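Local coordinates for beta-galactosidase (Trichoderma reesei, PDB 3OG2), which probably hydrolyses terminal non-reducing beta-D-galactose residues in beta-D-galactosides, as a member of glycoside hydrolase family 35, at residues A[653-658]-A[889-894]; A[905-910]-A[974-979]; A[915-920]-A[966-971]; A[921-926]-A[946-951]. All blocks are in the same frame, centred on the assembly; numbering follows the deposited sequence.

Interaction 1 (A[653-658]-A[889-894])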
loop_
_atom_site.group_PDB
_atom_site.type_symbol
_atom_site.label_atom_id
_atom_site.label_comp_id
_atom_site.label_asym_id
_atom_site.label_seq_id
_atom_site.Cartn_x
_atom_site.Cartn_y
_atom_site.Cartn_z
ATOM N N GLN A 653 -26.125 -13.400 -2.616
ATOM C CA GLN A 653 -25.938 -14.722 -2.047
ATOM C C GLN A 653 -24.705 -15.355 -2.698
ATOM O O GLN A 653 -24.456 -15.376 -3.909
ATOM C CB GLN A 653 -27.156 -15.639 -2.178
ATOM C CG GLN A 653 -27.647 -16.215 -0.862
ATOM C CD GLN A 653 -26.656 -16.779 0.125
ATOM O OE1 GLN A 653 -26.733 -17.976 0.481
ATOM N NE2 GLN A 653 -25.711 -15.990 0.649
ATOM N N VAL A 654 -23.875 -15.885 -1.827
ATOM C CA VAL A 654 -22.737 -16.632 -2.389
ATOM C C VAL A 654 -22.792 -18.050 -1.827
ATOM O O VAL A 654 -23.453 -18.332 -0.820
ATOM C CB VAL A 654 -21.386 -15.960 -2.095
ATOM C CG1 VAL A 654 -21.218 -14.649 -2.860
ATOM C CG2 VAL A 654 -21.260 -15.840 -0.586
ATOM N N PRO A 655 -22.129 -18.965 -2.501
ATOM C CA PRO A 655 -22.199 -20.358 -2.049
ATOM C C PRO A 655 -21.606 -20.497 -0.644
ATOM O O PRO A 655 -20.690 -19.763 -0.273
ATOM C CB PRO A 655 -21.321 -21.111 -3.047
ATOM C CG PRO A 655 -21.134 -20.207 -4.194
ATOM C CD PRO A 655 -21.273 -18.806 -3.701
ATOM N N GLU A 656 -22.173 -21.445 0.092
ATOM C CA GLU A 656 -21.652 -21.952 1.350
ATOM C C GLU A 656 -20.430 -22.849 1.147
ATOM O O GLU A 656 -20.530 -23.914 0.537
ATOM C CB GLU A 656 -22.745 -22.761 2.075
ATOM C CG GLU A 656 -23.956 -21.922 2.419
ATOM C CD GLU A 656 -25.030 -22.732 3.129
ATOM O OE1 GLU A 656 -26.141 -22.901 2.558
ATOM O OE2 GLU A 656 -24.690 -23.164 4.259
ATOM N N LEU A 657 -19.264 -22.459 1.648
ATOM C CA LEU A 657 -18.067 -23.281 1.449
ATOM C C LEU A 657 -18.191 -24.650 2.114
ATOM O O LEU A 657 -17.607 -25.638 1.682
ATOM C CB LEU A 657 -16.832 -22.542 1.995
ATOM C CG LEU A 657 -16.549 -21.190 1.320
ATOM C CD1 LEU A 657 -15.222 -20.653 1.857
ATOM C CD2 LEU A 657 -16.479 -21.318 -0.177
ATOM N N THR A 658 -18.930 -24.726 3.183
ATOM C CA THR A 658 -18.981 -26.028 3.857
ATOM C C THR A 658 -19.781 -27.036 3.044
ATOM O O THR A 658 -19.638 -28.250 3.272
ATOM C CB THR A 658 -19.598 -25.925 5.256
ATOM O OG1 THR A 658 -20.987 -25.589 5.131
ATOM C CG2 THR A 658 -18.915 -24.784 6.005
ATOM N N ALA A 889 -11.565 -27.836 -3.700
ATOM C CA ALA A 889 -12.995 -27.879 -4.065
ATOM C C ALA A 889 -13.245 -26.916 -5.197
ATOM O O ALA A 889 -12.574 -25.872 -5.279
ATOM C CB ALA A 889 -13.896 -27.569 -2.881
ATOM N N LYS A 890 -14.203 -27.217 -6.051
ATOM C CA LYS A 890 -14.646 -26.298 -7.051
ATOM C C LYS A 890 -15.667 -25.337 -6.431
ATOM O O LYS A 890 -16.580 -25.727 -5.726
ATOM C CB LYS A 890 -15.327 -27.088 -8.195
ATOM C CG LYS A 890 -15.705 -26.181 -9.359
ATOM C CD LYS A 890 -16.428 -27.010 -10.436
ATOM C CE LYS A 890 -15.501 -27.532 -11.500
ATOM N NZ LYS A 890 -16.229 -28.487 -12.410
ATOM N N LEU A 891 -15.481 -24.047 -6.721
ATOM C CA LEU A 891 -16.362 -22.990 -6.242
ATOM C C LEU A 891 -16.894 -22.259 -7.453
ATOM O O LEU A 891 -16.227 -21.398 -7.981
ATOM C CB LEU A 891 -15.590 -22.038 -5.315
ATOM C CG LEU A 891 -16.307 -20.746 -4.891
ATOM C CD1 LEU A 891 -17.586 -21.000 -4.134
ATOM C CD2 LEU A 891 -15.305 -19.870 -4.098
ATOM N N PRO A 892 -18.092 -22.575 -7.923
ATOM C CA PRO A 892 -18.693 -21.804 -9.006
ATOM C C PRO A 892 -19.187 -20.472 -8.460
ATOM O O PRO A 892 -19.776 -20.450 -7.389
ATOM C CB PRO A 892 -19.876 -22.656 -9.469
ATOM C CG PRO A 892 -19.697 -23.949 -8.785
ATOM C CD PRO A 892 -18.965 -23.674 -7.489
ATOM N N LEU A 893 -18.976 -19.396 -9.180
ATOM C CA LEU A 893 -19.539 -18.104 -8.793
ATOM C C LEU A 893 -20.306 -17.544 -9.959
ATOM O O LEU A 893 -19.891 -17.747 -11.111
ATOM C CB LEU A 893 -18.438 -17.084 -8.461
ATOM C CG LEU A 893 -17.704 -17.359 -7.153
ATOM C CD1 LEU A 893 -16.573 -16.338 -6.975
ATOM C CD2 LEU A 893 -18.660 -17.368 -5.969
ATOM N N HIS A 894 -21.438 -16.895 -9.767
ATOM C CA HIS A 894 -22.251 -16.307 -10.828
ATOM C C HIS A 894 -22.795 -15.007 -10.233
ATOM O O HIS A 894 -23.919 -14.931 -9.767
ATOM C CB HIS A 894 -23.358 -17.300 -11.266
ATOM C CG HIS A 894 -22.696 -18.514 -11.910
ATOM N ND1 HIS A 894 -22.443 -19.713 -11.228
ATOM C CD2 HIS A 894 -22.087 -18.682 -13.110
ATOM C CE1 HIS A 894 -21.794 -20.552 -11.978
ATOM N NE2 HIS A 894 -21.582 -19.951 -13.137
#

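Interaction 2 (A[905-910]-A[974-979]). With NAG (2-acetamido-2-deoxy-beta-D-glucopyranose), chain C.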
loop_
_atom_site.group_PDB
_atom_site.type_symbol
_atom_site.label_atom_id
_atom_site.label_comp_id
_atom_site.label_asym_id
_atom_site.label_seq_id
_atom_site.Cartn_x
_atom_site.Cartn_y
_atom_site.Cartn_z
ATOM N N SER A 905 -14.138 -12.412 0.444
ATOM C CA SER A 905 -13.017 -12.807 1.272
ATOM C C SER A 905 -13.331 -14.136 1.911
ATOM O O SER A 905 -14.510 -14.520 1.982
ATOM C CB SER A 905 -12.766 -11.806 2.414
ATOM O OG SER A 905 -14.002 -11.572 3.068
ATOM N N PHE A 906 -12.317 -14.834 2.302
ATOM C CA PHE A 906 -12.423 -16.143 2.942
ATOM C C PHE A 906 -12.184 -15.975 4.429
ATOM O O PHE A 906 -11.163 -15.430 4.793
ATOM C CB PHE A 906 -11.433 -17.150 2.366
ATOM C CG PHE A 906 -11.736 -17.483 0.916
ATOM C CD1 PHE A 906 -11.316 -16.629 -0.086
ATOM C CD2 PHE A 906 -12.428 -18.639 0.607
ATOM C CE1 PHE A 906 -11.621 -16.919 -1.419
ATOM C CE2 PHE A 906 -12.740 -18.918 -0.727
ATOM C CZ PHE A 906 -12.324 -18.065 -1.724
ATOM N N VAL A 907 -13.130 -16.454 5.261
ATOM C CA VAL A 907 -13.011 -16.182 6.699
ATOM C C VAL A 907 -12.878 -17.465 7.497
ATOM O O VAL A 907 -13.800 -18.321 7.393
ATOM C CB VAL A 907 -14.210 -15.399 7.270
ATOM C CG1 VAL A 907 -14.093 -15.130 8.764
ATOM C CG2 VAL A 907 -14.294 -14.069 6.521
ATOM N N PHE A 908 -11.829 -17.607 8.273
ATOM C CA PHE A 908 -11.622 -18.731 9.158
ATOM C C PHE A 908 -12.207 -18.354 10.532
ATOM O O PHE A 908 -11.957 -17.255 11.030
ATOM C CB PHE A 908 -10.103 -18.937 9.327
ATOM C CG PHE A 908 -9.403 -19.565 8.126
ATOM C CD1 PHE A 908 -9.115 -18.830 6.978
ATOM C CD2 PHE A 908 -9.016 -20.895 8.092
ATOM C CE1 PHE A 908 -8.467 -19.414 5.878
ATOM C CE2 PHE A 908 -8.360 -21.491 7.044
ATOM C CZ PHE A 908 -8.072 -20.747 5.928
ATOM N N ASP A 909 -12.915 -19.327 11.118
ATOM C CA ASP A 909 -13.430 -19.161 12.483
ATOM C C ASP A 909 -12.345 -19.512 13.492
ATOM O O ASP A 909 -11.761 -20.596 13.394
ATOM C CB ASP A 909 -14.649 -20.074 12.642
ATOM C CG ASP A 909 -15.486 -20.020 13.877
ATOM O OD1 ASP A 909 -15.152 -19.219 14.768
ATOM O OD2 ASP A 909 -16.493 -20.758 13.975
ATOM N N ASN A 910 -12.022 -18.654 14.428
ATOM C CA ASN A 910 -10.958 -19.013 15.356
ATOM C C ASN A 910 -11.561 -19.392 16.700
ATOM O O ASN A 910 -11.953 -18.481 17.454
ATOM C CB ASN A 910 -9.985 -17.862 15.546
ATOM C CG ASN A 910 -8.870 -18.231 16.483
ATOM O OD1 ASN A 910 -8.586 -19.424 16.722
ATOM N ND2 ASN A 910 -8.199 -17.236 17.049
ATOM N N ALA A 974 -15.879 -19.618 5.659
ATOM C CA ALA A 974 -16.998 -19.071 4.958
ATOM C C ALA A 974 -16.513 -18.035 3.962
ATOM O O ALA A 974 -15.487 -17.401 4.158
ATOM C CB ALA A 974 -17.965 -18.449 5.966
ATOM N N LEU A 975 -17.250 -17.868 2.895
ATOM C CA LEU A 975 -17.054 -16.789 1.951
ATOM C C LEU A 975 -17.860 -15.615 2.429
ATOM O O LEU A 975 -19.061 -15.805 2.662
ATOM C CB LEU A 975 -17.445 -17.397 0.608
ATOM C CG LEU A 975 -17.199 -16.622 -0.642
ATOM C CD1 LEU A 975 -15.682 -16.473 -0.818
ATOM C CD2 LEU A 975 -17.862 -17.304 -1.826
ATOM N N LYS A 976 -17.279 -14.466 2.563
ATOM C CA LYS A 976 -17.972 -13.241 2.972
ATOM C C LYS A 976 -17.951 -12.221 1.842
ATOM O O LYS A 976 -16.954 -12.059 1.120
ATOM C CB LYS A 976 -17.345 -12.638 4.254
ATOM C CG LYS A 976 -17.503 -13.689 5.354
ATOM C CD LYS A 976 -18.960 -13.946 5.718
ATOM C CE LYS A 976 -19.072 -14.658 7.051
ATOM N NZ LYS A 976 -20.397 -14.496 7.705
ATOM N N SER A 977 -19.058 -11.496 1.703
ATOM C CA SER A 977 -19.138 -10.424 0.719
ATOM C C SER A 977 -19.344 -9.084 1.456
ATOM O O SER A 977 -19.970 -9.038 2.514
ATOM C CB SER A 977 -20.242 -10.632 -0.299
ATOM O OG SER A 977 -21.504 -10.682 0.394
ATOM N N LYS A 978 -18.814 -8.019 0.862
ATOM C CA LYS A 978 -19.129 -6.671 1.350
ATOM C C LYS A 978 -20.323 -6.187 0.550
ATOM O O LYS A 978 -20.720 -6.795 -0.451
ATOM C CB LYS A 978 -17.916 -5.787 1.209
ATOM C CG LYS A 978 -16.667 -6.331 1.891
ATOM C CD LYS A 978 -16.789 -6.419 3.395
ATOM C CE LYS A 978 -15.634 -7.258 3.971
ATOM N NZ LYS A 978 -15.705 -7.265 5.459
ATOM N N SER A 979 -20.903 -5.094 1.001
ATOM C CA SER A 979 -22.096 -4.547 0.327
ATOM C C SER A 979 -21.783 -4.233 -1.129
ATOM O O SER A 979 -20.751 -3.576 -1.420
ATOM C CB SER A 979 -22.524 -3.298 1.118
ATOM O OG SER A 979 -23.751 -2.775 0.584
HETATM C C1 NAG C . -6.998 -17.472 17.793
HETATM C C2 NAG C . -5.989 -16.395 17.359
HETATM C C3 NAG C . -4.734 -16.543 18.230
HETATM C C4 NAG C . -5.087 -16.440 19.722
HETATM C C5 NAG C . -6.247 -17.412 20.049
HETATM C C6 NAG C . -6.750 -17.232 21.478
HETATM C C7 NAG C . -5.991 -15.856 14.974
HETATM C C8 NAG C . -5.829 -16.433 13.574
HETATM N N2 NAG C . -5.629 -16.662 15.958
HETATM O O3 NAG C . -3.794 -15.554 17.848
HETATM O O4 NAG C . -3.966 -16.883 20.469
HETATM O O5 NAG C . -7.322 -17.230 19.152
HETATM O O6 NAG C . -7.625 -18.346 21.754
HETATM O O7 NAG C . -6.475 -14.755 15.162
#

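Interaction 3 (A[915-920]-A[966-971])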
loop_
_atom_site.group_PDB
_atom_site.type_symbol
_atom_site.label_atom_id
_atom_site.label_comp_id
_atom_site.label_asym_id
_atom_site.label_seq_id
_atom_site.Cartn_x
_atom_site.Cartn_y
_atom_site.Cartn_z
ATOM N N ALA A 915 -6.964 -27.163 19.032
ATOM C CA ALA A 915 -5.601 -27.552 18.687
ATOM C C ALA A 915 -5.044 -26.641 17.584
ATOM O O ALA A 915 -5.719 -26.211 16.642
ATOM C CB ALA A 915 -5.560 -28.997 18.253
ATOM N N PRO A 916 -3.762 -26.343 17.734
ATOM C CA PRO A 916 -3.104 -25.418 16.823
ATOM C C PRO A 916 -2.845 -25.967 15.424
ATOM O O PRO A 916 -2.488 -27.149 15.263
ATOM C CB PRO A 916 -1.763 -25.145 17.534
ATOM C CG PRO A 916 -1.552 -26.397 18.342
ATOM C CD PRO A 916 -2.895 -26.862 18.820
ATOM N N TYR A 917 -3.040 -25.104 14.409
ATOM C CA TYR A 917 -2.739 -25.514 13.058
ATOM C C TYR A 917 -2.323 -24.286 12.225
ATOM O O TYR A 917 -2.599 -23.157 12.612
ATOM C CB TYR A 917 -3.917 -26.221 12.386
ATOM C CG TYR A 917 -5.148 -25.374 12.110
ATOM C CD1 TYR A 917 -6.100 -25.145 13.111
ATOM C CD2 TYR A 917 -5.357 -24.845 10.859
ATOM C CE1 TYR A 917 -7.220 -24.381 12.852
ATOM C CE2 TYR A 917 -6.488 -24.083 10.599
ATOM C CZ TYR A 917 -7.407 -23.856 11.575
ATOM O OH TYR A 917 -8.523 -23.109 11.280
ATOM N N ARG A 918 -1.698 -24.669 11.110
ATOM C CA ARG A 918 -1.338 -23.663 10.110
ATOM C C ARG A 918 -2.078 -24.034 8.840
ATOM O O ARG A 918 -2.226 -25.244 8.568
ATOM C CB ARG A 918 0.185 -23.621 9.863
ATOM C CG ARG A 918 0.881 -23.367 11.211
ATOM C CD ARG A 918 2.385 -23.449 11.099
ATOM N NE ARG A 918 3.063 -22.390 10.319
ATOM C CZ ARG A 918 3.550 -21.287 10.834
ATOM N NH1 ARG A 918 3.395 -21.032 12.142
ATOM N NH2 ARG A 918 4.161 -20.415 10.044
ATOM N N ALA A 919 -2.574 -23.084 8.099
ATOM C CA ALA A 919 -3.260 -23.409 6.848
ATOM C C ALA A 919 -2.751 -22.461 5.764
ATOM O O ALA A 919 -2.293 -21.321 6.031
ATOM C CB ALA A 919 -4.779 -23.223 6.994
ATOM N N LEU A 920 -2.786 -22.933 4.548
ATOM C CA LEU A 920 -2.514 -22.137 3.357
ATOM C C LEU A 920 -3.804 -22.113 2.512
ATOM O O LEU A 920 -4.427 -23.153 2.339
ATOM C CB LEU A 920 -1.388 -22.725 2.528
ATOM C CG LEU A 920 -0.050 -22.855 3.239
ATOM C CD1 LEU A 920 0.897 -23.685 2.401
ATOM C CD2 LEU A 920 0.536 -21.443 3.426
ATOM N N ARG A 966 -2.913 -34.714 18.488
ATOM C CA ARG A 966 -4.360 -34.774 18.508
ATOM C C ARG A 966 -4.996 -34.425 17.168
ATOM O O ARG A 966 -6.187 -34.558 16.924
ATOM C CB ARG A 966 -4.896 -33.755 19.540
ATOM C CG ARG A 966 -4.280 -32.343 19.396
ATOM C CD ARG A 966 -4.792 -31.408 20.473
ATOM N NE ARG A 966 -3.954 -30.335 20.993
ATOM C CZ ARG A 966 -4.460 -29.236 21.572
ATOM N NH1 ARG A 966 -5.794 -29.130 21.664
ATOM N NH2 ARG A 966 -3.731 -28.231 22.066
ATOM N N GLY A 967 -4.165 -33.881 16.268
ATOM C CA GLY A 967 -4.659 -33.395 14.996
ATOM C C GLY A 967 -5.276 -32.008 15.051
ATOM O O GLY A 967 -5.005 -31.238 15.999
ATOM N N ALA A 968 -6.070 -31.685 14.004
ATOM C CA ALA A 968 -6.653 -30.336 13.914
ATOM C C ALA A 968 -7.742 -30.347 12.865
ATOM O O ALA A 968 -7.821 -31.217 12.002
ATOM C CB ALA A 968 -5.578 -29.284 13.604
ATOM N N LYS A 969 -8.563 -29.286 12.941
ATOM C CA LYS A 969 -9.568 -29.059 11.895
ATOM C C LYS A 969 -9.827 -27.565 11.817
ATOM O O LYS A 969 -9.538 -26.820 12.749
ATOM C CB LYS A 969 -10.852 -29.831 12.217
ATOM C CG LYS A 969 -11.590 -29.305 13.433
ATOM C CD LYS A 969 -12.789 -30.197 13.732
ATOM C CE LYS A 969 -12.377 -31.590 14.127
ATOM N NZ LYS A 969 -11.718 -31.668 15.472
ATOM N N VAL A 970 -10.376 -27.155 10.705
ATOM C CA VAL A 970 -10.832 -25.787 10.529
ATOM C C VAL A 970 -12.202 -25.666 11.189
ATOM O O VAL A 970 -13.130 -26.358 10.760
ATOM C CB VAL A 970 -10.900 -25.395 9.049
ATOM C CG1 VAL A 970 -11.406 -23.943 8.921
ATOM C CG2 VAL A 970 -9.548 -25.541 8.387
ATOM N N PRO A 971 -12.372 -24.871 12.228
ATOM C CA PRO A 971 -13.692 -24.839 12.925
ATOM C C PRO A 971 -14.800 -24.271 12.056
ATOM O O PRO A 971 -15.980 -24.638 12.206
ATOM C CB PRO A 971 -13.425 -23.948 14.137
ATOM C CG PRO A 971 -11.939 -23.954 14.295
ATOM C CD PRO A 971 -11.393 -23.982 12.869
HETATM O O HOH W 1 -8.061 -27.438 15.401
HETATM O O HOH W 2 -2.716 -29.684 16.305
#

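Interaction 4 (A[921-926]-A[946-951])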
loop_
_atom_site.group_PDB
_atom_site.type_symbol
_atom_site.label_atom_id
_atom_site.label_comp_id
_atom_site.label_asym_id
_atom_site.label_seq_id
_atom_site.Cartn_x
_atom_site.Cartn_y
_atom_site.Cartn_z
ATOM N N LEU A 921 -4.108 -20.928 2.009
ATOM C CA LEU A 921 -5.290 -20.728 1.166
ATOM C C LEU A 921 -4.840 -20.548 -0.290
ATOM O O LEU A 921 -3.994 -19.670 -0.530
ATOM C CB LEU A 921 -6.069 -19.491 1.647
ATOM C CG LEU A 921 -7.235 -19.086 0.757
ATOM C CD1 LEU A 921 -8.381 -20.107 0.786
ATOM C CD2 LEU A 921 -7.745 -17.720 1.246
ATOM N N TYR A 922 -5.366 -21.299 -1.222
ATOM C CA TYR A 922 -5.095 -21.137 -2.633
ATOM C C TYR A 922 -6.389 -20.839 -3.357
ATOM O O TYR A 922 -7.433 -21.418 -3.048
ATOM C CB TYR A 922 -4.492 -22.403 -3.168
ATOM C CG TYR A 922 -3.026 -22.576 -2.880
ATOM C CD1 TYR A 922 -2.164 -22.105 -3.880
ATOM C CD2 TYR A 922 -2.437 -23.185 -1.788
ATOM C CE1 TYR A 922 -0.794 -22.151 -3.885
ATOM C CE2 TYR A 922 -1.001 -23.230 -1.783
ATOM C CZ TYR A 922 -0.219 -22.729 -2.776
ATOM O OH TYR A 922 1.187 -22.811 -2.786
ATOM N N VAL A 923 -6.298 -19.924 -4.286
ATOM C CA VAL A 923 -7.434 -19.615 -5.176
ATOM C C VAL A 923 -6.931 -19.650 -6.613
ATOM O O VAL A 923 -6.087 -18.825 -6.975
ATOM C CB VAL A 923 -8.069 -18.276 -4.841
ATOM C CG1 VAL A 923 -9.186 -18.008 -5.868
ATOM C CG2 VAL A 923 -8.572 -18.286 -3.400
ATOM N N ASN A 924 -7.409 -20.550 -7.430
ATOM C CA ASN A 924 -7.005 -20.724 -8.805
ATOM C C ASN A 924 -5.496 -20.733 -8.944
ATOM O O ASN A 924 -4.894 -20.186 -9.866
ATOM C CB ASN A 924 -7.626 -19.620 -9.689
ATOM C CG ASN A 924 -9.139 -19.791 -9.724
ATOM O OD1 ASN A 924 -9.637 -20.923 -9.734
ATOM N ND2 ASN A 924 -9.896 -18.710 -9.733
ATOM N N GLY A 925 -4.896 -21.444 -7.990
ATOM C CA GLY A 925 -3.454 -21.704 -8.020
ATOM C C GLY A 925 -2.613 -20.619 -7.338
ATOM O O GLY A 925 -1.419 -20.867 -7.100
ATOM N N PHE A 926 -3.189 -19.457 -7.055
ATOM C CA PHE A 926 -2.477 -18.394 -6.342
ATOM C C PHE A 926 -2.588 -18.570 -4.840
ATOM O O PHE A 926 -3.708 -18.720 -4.326
ATOM C CB PHE A 926 -3.100 -17.046 -6.695
ATOM C CG PHE A 926 -2.789 -16.602 -8.139
ATOM C CD1 PHE A 926 -3.562 -16.998 -9.209
ATOM C CD2 PHE A 926 -1.670 -15.767 -8.329
ATOM C CE1 PHE A 926 -3.255 -16.566 -10.510
ATOM C CE2 PHE A 926 -1.384 -15.324 -9.609
ATOM C CZ PHE A 926 -2.148 -15.726 -10.680
ATOM N N GLY A 946 -10.779 -11.161 -10.597
ATOM C CA GLY A 946 -9.610 -11.211 -11.494
ATOM C C GLY A 946 -8.857 -12.460 -11.146
ATOM O O GLY A 946 -8.610 -13.340 -11.987
ATOM N N ILE A 947 -8.479 -12.624 -9.887
ATOM C CA ILE A 947 -7.974 -13.886 -9.372
ATOM C C ILE A 947 -9.188 -14.846 -9.212
ATOM O O ILE A 947 -9.100 -15.965 -9.710
ATOM C CB ILE A 947 -7.191 -13.726 -8.067
ATOM C CG1 ILE A 947 -5.934 -12.859 -8.249
ATOM C CG2 ILE A 947 -6.811 -15.108 -7.530
ATOM C CD1 ILE A 947 -4.921 -13.392 -9.265
ATOM N N LEU A 948 -10.243 -14.346 -8.587
ATOM C CA LEU A 948 -11.513 -15.082 -8.676
ATOM C C LEU A 948 -12.256 -14.782 -9.968
ATOM O O LEU A 948 -12.257 -13.622 -10.431
ATOM C CB LEU A 948 -12.404 -14.628 -7.525
ATOM C CG LEU A 948 -12.103 -15.246 -6.167
ATOM C CD1 LEU A 948 -12.766 -14.463 -5.047
ATOM C CD2 LEU A 948 -12.574 -16.718 -6.107
ATOM N N ASP A 949 -12.936 -15.754 -10.551
ATOM C CA ASP A 949 -13.794 -15.639 -11.699
ATOM C C ASP A 949 -15.219 -15.549 -11.171
ATOM O O ASP A 949 -15.758 -16.519 -10.611
ATOM C CB ASP A 949 -13.573 -16.850 -12.626
ATOM C CG ASP A 949 -14.397 -16.759 -13.897
ATOM O OD1 ASP A 949 -15.323 -15.922 -13.979
ATOM O OD2 ASP A 949 -14.175 -17.573 -14.845
ATOM N N TYR A 950 -15.847 -14.388 -11.290
ATOM C CA TYR A 950 -17.171 -14.162 -10.745
ATOM C C TYR A 950 -18.263 -14.741 -11.619
ATOM O O TYR A 950 -19.442 -14.693 -11.266
ATOM C CB TYR A 950 -17.430 -12.639 -10.565
ATOM C CG TYR A 950 -16.808 -12.103 -9.290
ATOM C CD1 TYR A 950 -15.616 -12.591 -8.744
ATOM C CD2 TYR A 950 -17.425 -11.040 -8.635
ATOM C CE1 TYR A 950 -15.098 -12.035 -7.572
ATOM C CE2 TYR A 950 -16.934 -10.489 -7.465
ATOM C CZ TYR A 950 -15.755 -11.008 -6.952
ATOM O OH TYR A 950 -15.274 -10.450 -5.805
ATOM N N ASN A 951 -17.903 -15.330 -12.771
ATOM C CA ASN A 951 -18.929 -15.922 -13.667
ATOM C C ASN A 951 -18.363 -17.194 -14.237
ATOM O O ASN A 951 -18.269 -17.486 -15.423
ATOM C CB ASN A 951 -19.335 -14.885 -14.729
ATOM C CG ASN A 951 -20.227 -13.820 -14.095
ATOM O OD1 ASN A 951 -19.824 -12.660 -13.838
ATOM N ND2 ASN A 951 -21.493 -14.208 -13.822
#

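Interaction 1 (A[653-658]-A[889-894])
Pro655 sets its ring against the leucine side chains of segment 889-894: its CB and CG share Leu891 CD1, while CD turns to Leu893. CB comes first, with CD1 of Leu891 3.9 Å away. CG, the outermost ring atom, makes two approaches: Leu891 CD1 lies 3.6 Å from it, and the backbone O of Pro892 lies 3.5 Å from it. CD ends the path beside Leu893, whose CD2 stands 3.7 Å off. The ring thus bridges two leucines that are two positions apart on the strand, crossing each side chain at about a right angle. The two CG atoms leave their backbones differently, anti to the backbone N in Leu891 (chi1 171°) and anti to the carbonyl carbon in Leu893 (chi1 -72°), yet one methyl of each still meets the proline ring. Leu657 adds a lighter touch, its CD2 lying 4.1 Å from Leu891 CD1. All three side-chain pairs are apolar, and the sole polar atom among the close approaches, Pro892 O, faces a carbon, so the contact rests on shape and burial. Segment 653-658 belongs to the loop leading into strand 663-666 and runs past strand 883-894, which lies between strands 663-666 and 953-962 in its sheet. Leu657 also packs on Phe906 of strand 900-908 and on Leu973 and Leu975 of strand 973-977, placing this loop where the two sheets of the domain face each other.

Interaction 2 (A[905-910]-A[974-979])
Phe906 and Leu975 lie side by side on the buried face of an antiparallel strand pair, with CD1 of Leu975 over the phenyl face, offset toward the CE2-CZ rim, 3.9 Å from the ring centroid and 15° off its normal, a CH-pi contact. Four backbone hydrogen bonds hold the strands; the straightest, Lys976 N to Ser905 O, spans 2.8 Å at 173°. On the other face Val907 CG2 presses on Lys976 CG at 3.4 Å, closer than usual for two carbons. Beyond that point the packing opens: the Lys976 chain bends at chi2 (-66°) and the rest of this exposed lysine runs away from strand 900-908. Past the strand, Asn910 carries an N-linked sugar through ND2. An alanine at Phe906 would probably leave Leu975 CD1 without its aromatic surface and open a gap in the core. Phe906 also packs on Leu921 and Val923 of strand 917-923 in the facing sheet, while strand 940-943 flanks strand 900-908, with Glu940 hydrogen-bonded to Ser905 OG.

Interaction 3 (A[915-920]-A[966-971])
Tyr917 stretches across segment 966-971, meeting it from CB to OH. Its CB touches Ala968 CB at 3.7 Å; farther out, the carbonyl carbon of Lys969 lies over one ring face. The hydroxyl meets Pro971 tip to tip, OH to CD 3.4 Å. Tyr917 CB points toward the loop, and chi1 67° sets CG in the crowded position between backbone N and carbonyl carbon. Elsewhere Ala915 CB sits over the Arg966 guanidinium, 3.1 Å above its plane and toward the rim, while Pro916 CD lies 3.6 Å from Arg966 NH2. Two waters tie the backbones together: one donates to Pro916 O and to Gly967 O, each at 2.8 Å, and the other donates to Ala915 O and accepts from Lys969 N. In the next shell, Glu964 holds the guanidinium by a salt bridge to Arg966 NH2, Ser933 OG bonds to Tyr917 N, and Tyr931 meets the tyrosine ring. Gly967 adopts backbone angles (81°/-162°) at which a CB would collide with the carbonyl O of Arg966, which calls for glycine. The loop carries the chain from strand 953-962 in one sheet to strand 973-977 in the other, consistent with a beta-sandwich in this all-beta domain.

Interaction 4 (A[921-926]-A[946-951])
Val923, Asn924 and Phe926 belong to a type I' beta turn, the hairpin connection between strands 917-923 and 926-932, and all three meet segment 946-951. Val923 N to Phe926 O and Phe926 N to Val923 O close the turn. Over the Phe926 ring, CD1 of Ile947 stands 3.7 Å above the centre, 7° off the normal, a CH-pi contact. Val923 CG1 packs on Leu948 CD2 at 3.6 Å. The one hydrogen bond between the segments runs from Asn924 ND2 to Ile947 O, 2.9 Å and 166°, with the acceptor in the amide plane. Chi1 of -66° puts Asn924 CG anti to the carbonyl carbon, on the way to Ile947 O. An alanine at Phe926 would probably leave Ile947 CD1 without the ring beneath it and Trp330 without its edge-to-face partner. Asn924 ND2 also bonds to Asn954 OD1, while its OD1 accepts from Trp955 N. Gripped at both ends, this amide cannot turn over without losing bonds, so it fixes the turn to loop and strand, amid otherwise apolar packing.

All four contacts belong to one two-sheet, all-beta region, and they differ by depth. Interactions 1 and 4 are buried; interactions 2 and 3 are only partly so, each reaching an exposed lysine or arginine. Interaction 2 alone is strand pairing, held by main-chain hydrogen bonds; interaction 1 rests on apolar side chains, interaction 3 adds bridging waters, and interaction 4 combines apolar and CH-pi packing with one side-chain amide hydrogen bond. Interactions 3 and 4 share strand 917-923, with centres about 23 Å apart. Interaction 2 touches the other three: Leu657 CD1 lies 3.7 Å from Phe906 CD2, Phe906 CE1 lies 3.9 Å from Val923 CG2, and Phe908 CD2 approaches Tyr917 OH at 3.9 Å.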